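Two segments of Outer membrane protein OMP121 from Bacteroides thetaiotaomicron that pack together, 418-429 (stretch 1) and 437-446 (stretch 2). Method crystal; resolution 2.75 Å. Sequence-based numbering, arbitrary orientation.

Stretch 1 418-429: PNLYALYYEGTP
Stretch 2 (437-446) SSPFSGETGQ

Stretch 1 enters as an extended segment, turns through a short helix beginning at L420 and leaves by a type II turn from Y425 to T428. Stretch 2 has no regular helix or strand: a type I turn from S438 to S441 leads through a cis peptide bond before G442 into a more open segment. The register is antiparallel in sense, with CA of N419 3.8 Å from CA of G445 and CA of Y421 4.8 Å from CA of F440. Together the two bury 539 Å².

P418 (phi/psi -74/164) directs its CB away from stretch 2, so its carbonyl makes the contact. P418 O lies 3.4 Å from G445 CA in a CA-H...O contact, and one water bridges the two stretches, donating to P418 O at 2.8 Å and to E443 OE1 at 2.5 Å, while accepting a weak bond from G445 N at 3.3 Å. G445, at 92/155, passes close to this backbone; an ideal CB there would sit 3.3 Å from N419 N.

N419 (-77/80, chi1 t, chi2 -48°) is the N-cap: its OD1 accepts from A422 N at 2.6 Å, satisfying an amide that has no carbonyl partner in the helix's first turn. Its ND2 comes within 2.7 Å of T444 O, but the angle is too poor for a hydrogen bond.

L420 (-61/-34, rotamer m,t) points toward stretch 2. Its CB lies 3.9 Å from F440 CD1 and its CD1 3.9 Å from E443 CB, where E443 (chi1 m, chi2 m) also points inward.

Y421 (-63/-50, chi1 t, chi2 86°) supplies the direct hydrogen bond between the stretches: Y421 N donates to E443 O at 2.8 Å and 162°, joining the helix's first turn to stretch 2. Its CB approaches F440 O to 3.3 Å; that carbonyl also accepts from E443 N at 3.0 Å.

A helical bond from Y424 N to L420 O (3.0 Å) helps place L420 and Y424 beside the F440 ring. Y424 (-129/-3, chi1 m, chi2 -64°) sends CB to 3.6 Å from F440 CE2, although the end of its side chain leads away. F440 (-93/8, chi1 m, chi2 -37°) has the largest covered area, 110 Å².

Y425 (-76/-52, chi1 t, chi2 72°) places CA 3.9 Å from F440 CD2, and S438 CB lies 3.9 Å from Y425 CE1, at the ring edge. The following turn carries G427 at 94/-3; T428 (chi1 p) closes it, OG1 donating to Y424 O at 2.6 Å.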

# COMPACT_ATOMS: atom_id res chain seq x y z
N PRO B 418 1.18 -12.62 10.26
CA PRO B 418 -0.20 -13.11 10.14
C PRO B 418 -1.18 -12.29 10.95
O PRO B 418 -0.83 -11.52 11.84
CB PRO B 418 -0.12 -14.53 10.69
CG PRO B 418 1.30 -14.83 10.87
CD PRO B 418 1.99 -13.54 11.06
N ASN B 419 -2.45 -12.48 10.61
CA ASN B 419 -3.56 -11.98 11.40
C ASN B 419 -3.70 -12.91 12.59
O ASN B 419 -4.54 -13.81 12.62
CB ASN B 419 -4.84 -11.94 10.58
CG ASN B 419 -5.93 -11.18 11.25
OD1 ASN B 419 -6.22 -11.38 12.41
ND2 ASN B 419 -6.53 -10.28 10.52
N LEU B 420 -2.85 -12.68 13.58
CA LEU B 420 -2.87 -13.50 14.78
C LEU B 420 -4.21 -13.40 15.51
O LEU B 420 -4.68 -14.39 16.08
CB LEU B 420 -1.73 -13.09 15.70
CG LEU B 420 -0.31 -13.26 15.15
CD1 LEU B 420 0.64 -12.59 16.08
CD2 LEU B 420 0.05 -14.72 15.02
N TYR B 421 -4.84 -12.23 15.47
CA TYR B 421 -6.13 -12.07 16.14
C TYR B 421 -7.18 -12.97 15.52
O TYR B 421 -7.88 -13.70 16.23
CB TYR B 421 -6.58 -10.61 16.09
CG TYR B 421 -7.82 -10.33 16.90
CD1 TYR B 421 -7.73 -10.04 18.24
CD2 TYR B 421 -9.07 -10.38 16.33
CE1 TYR B 421 -8.84 -9.79 18.99
CE2 TYR B 421 -10.20 -10.14 17.08
CZ TYR B 421 -10.07 -9.84 18.41
OH TYR B 421 -11.18 -9.59 19.18
N ALA B 422 -7.32 -12.94 14.20
CA ALA B 422 -8.34 -13.74 13.55
C ALA B 422 -8.16 -15.22 13.82
O ALA B 422 -9.13 -15.94 14.03
CB ALA B 422 -8.33 -13.49 12.06
N LEU B 423 -6.91 -15.67 13.85
CA LEU B 423 -6.65 -17.10 13.92
C LEU B 423 -6.79 -17.65 15.33
O LEU B 423 -7.26 -18.77 15.51
CB LEU B 423 -5.26 -17.39 13.42
CG LEU B 423 -4.99 -17.17 11.95
CD1 LEU B 423 -3.51 -17.29 11.75
CD2 LEU B 423 -5.71 -18.24 11.22
N TYR B 424 -6.36 -16.91 16.33
CA TYR B 424 -6.14 -17.54 17.61
C TYR B 424 -6.80 -16.84 18.78
O TYR B 424 -6.75 -17.38 19.89
CB TYR B 424 -4.62 -17.67 17.88
CG TYR B 424 -3.86 -18.37 16.76
CD1 TYR B 424 -4.11 -19.70 16.44
CD2 TYR B 424 -2.91 -17.70 16.02
CE1 TYR B 424 -3.43 -20.33 15.42
CE2 TYR B 424 -2.24 -18.32 15.00
CZ TYR B 424 -2.49 -19.63 14.70
OH TYR B 424 -1.80 -20.24 13.68
N TYR B 425 -7.47 -15.70 18.58
CA TYR B 425 -7.94 -14.94 19.73
C TYR B 425 -9.18 -15.56 20.37
O TYR B 425 -9.23 -15.77 21.58
CB TYR B 425 -8.23 -13.50 19.34
CG TYR B 425 -8.71 -12.72 20.53
CD1 TYR B 425 -7.83 -12.37 21.54
CD2 TYR B 425 -10.05 -12.36 20.66
CE1 TYR B 425 -8.25 -11.67 22.64
CE2 TYR B 425 -10.48 -11.65 21.75
CZ TYR B 425 -9.58 -11.32 22.74
OH TYR B 425 -10.00 -10.62 23.83
N GLU B 426 -10.20 -15.83 19.57
CA GLU B 426 -11.47 -16.31 20.12
C GLU B 426 -11.33 -17.71 20.69
O GLU B 426 -10.93 -18.64 19.98
CB GLU B 426 -12.53 -16.30 19.04
CG GLU B 426 -13.84 -16.91 19.47
CD GLU B 426 -14.71 -17.27 18.30
OE1 GLU B 426 -14.69 -16.55 17.29
OE2 GLU B 426 -15.42 -18.30 18.39
N GLY B 427 -11.64 -17.86 21.97
CA GLY B 427 -11.81 -19.18 22.54
C GLY B 427 -10.59 -19.78 23.19
O GLY B 427 -10.69 -20.88 23.74
N THR B 428 -9.47 -19.12 23.15
CA THR B 428 -8.24 -19.64 23.71
C THR B 428 -7.81 -18.81 24.91
O THR B 428 -8.23 -17.66 25.06
CB THR B 428 -7.13 -19.62 22.67
OG1 THR B 428 -6.88 -18.27 22.30
CG2 THR B 428 -7.55 -20.41 21.46
N PRO B 429 -6.98 -19.37 25.79
CA PRO B 429 -6.53 -18.57 26.94
C PRO B 429 -5.67 -17.39 26.56
O PRO B 429 -5.65 -16.41 27.30
CB PRO B 429 -5.74 -19.59 27.77
CG PRO B 429 -6.28 -20.89 27.38
CD PRO B 429 -6.59 -20.77 25.93
N SER B 437 -5.05 -7.67 27.12
CA SER B 437 -3.65 -7.98 27.35
C SER B 437 -3.19 -9.21 26.58
O SER B 437 -2.24 -9.87 27.00
CB SER B 437 -3.39 -8.16 28.84
OG SER B 437 -3.10 -6.92 29.45
N SER B 438 -3.83 -9.53 25.48
CA SER B 438 -3.43 -10.70 24.71
C SER B 438 -2.41 -10.31 23.67
O SER B 438 -2.53 -9.26 23.05
CB SER B 438 -4.62 -11.33 24.01
OG SER B 438 -4.14 -12.28 23.07
N PRO B 439 -1.40 -11.16 23.44
CA PRO B 439 -0.40 -10.85 22.43
C PRO B 439 -0.97 -10.75 21.04
O PRO B 439 -0.25 -10.32 20.14
CB PRO B 439 0.59 -12.02 22.55
CG PRO B 439 -0.15 -13.08 23.22
CD PRO B 439 -1.05 -12.38 24.17
N PHE B 440 -2.23 -11.11 20.85
CA PHE B 440 -2.88 -11.04 19.55
C PHE B 440 -3.62 -9.73 19.30
O PHE B 440 -4.33 -9.64 18.30
CB PHE B 440 -3.86 -12.20 19.38
CG PHE B 440 -3.30 -13.53 19.76
CD1 PHE B 440 -2.00 -13.85 19.50
CD2 PHE B 440 -4.11 -14.46 20.38
CE1 PHE B 440 -1.50 -15.06 19.85
CE2 PHE B 440 -3.62 -15.68 20.73
CZ PHE B 440 -2.30 -15.98 20.47
N SER B 441 -3.49 -8.74 20.17
CA SER B 441 -4.17 -7.47 19.93
C SER B 441 -3.22 -6.30 19.80
O SER B 441 -2.38 -6.09 20.66
CB SER B 441 -5.15 -7.19 21.05
OG SER B 441 -4.88 -8.02 22.16
N GLY B 442 -3.36 -5.52 18.74
CA GLY B 442 -4.26 -5.82 17.65
C GLY B 442 -3.40 -6.31 16.52
O GLY B 442 -3.04 -5.58 15.61
N GLU B 443 -3.01 -7.57 16.61
CA GLU B 443 -2.15 -8.17 15.60
C GLU B 443 -3.07 -8.74 14.54
O GLU B 443 -3.50 -9.89 14.60
CB GLU B 443 -1.24 -9.22 16.24
CG GLU B 443 -0.17 -8.66 17.14
CD GLU B 443 0.91 -7.94 16.38
OE1 GLU B 443 1.14 -8.30 15.22
OE2 GLU B 443 1.52 -7.00 16.94
N THR B 444 -3.40 -7.90 13.56
CA THR B 444 -4.39 -8.25 12.55
C THR B 444 -3.77 -8.53 11.20
O THR B 444 -4.48 -8.58 10.19
CB THR B 444 -5.43 -7.13 12.43
OG1 THR B 444 -4.77 -5.87 12.35
CG2 THR B 444 -6.33 -7.12 13.61
N GLY B 445 -2.47 -8.71 11.15
CA GLY B 445 -1.78 -8.95 9.90
C GLY B 445 -1.27 -7.68 9.27
O GLY B 445 -1.78 -6.59 9.49
N GLN B 446 -0.24 -7.83 8.45
CA GLN B 446 0.33 -6.71 7.74
C GLN B 446 1.22 -7.27 6.65
O GLN B 446 1.80 -8.34 6.81
CB GLN B 446 1.12 -5.81 8.68
CG GLN B 446 1.76 -4.65 8.03
CD GLN B 446 2.62 -3.89 8.98
OE1 GLN B 446 3.08 -4.43 9.98
NE2 GLN B 446 2.83 -2.62 8.71
O HOH W 1 0.09 -9.32 13.22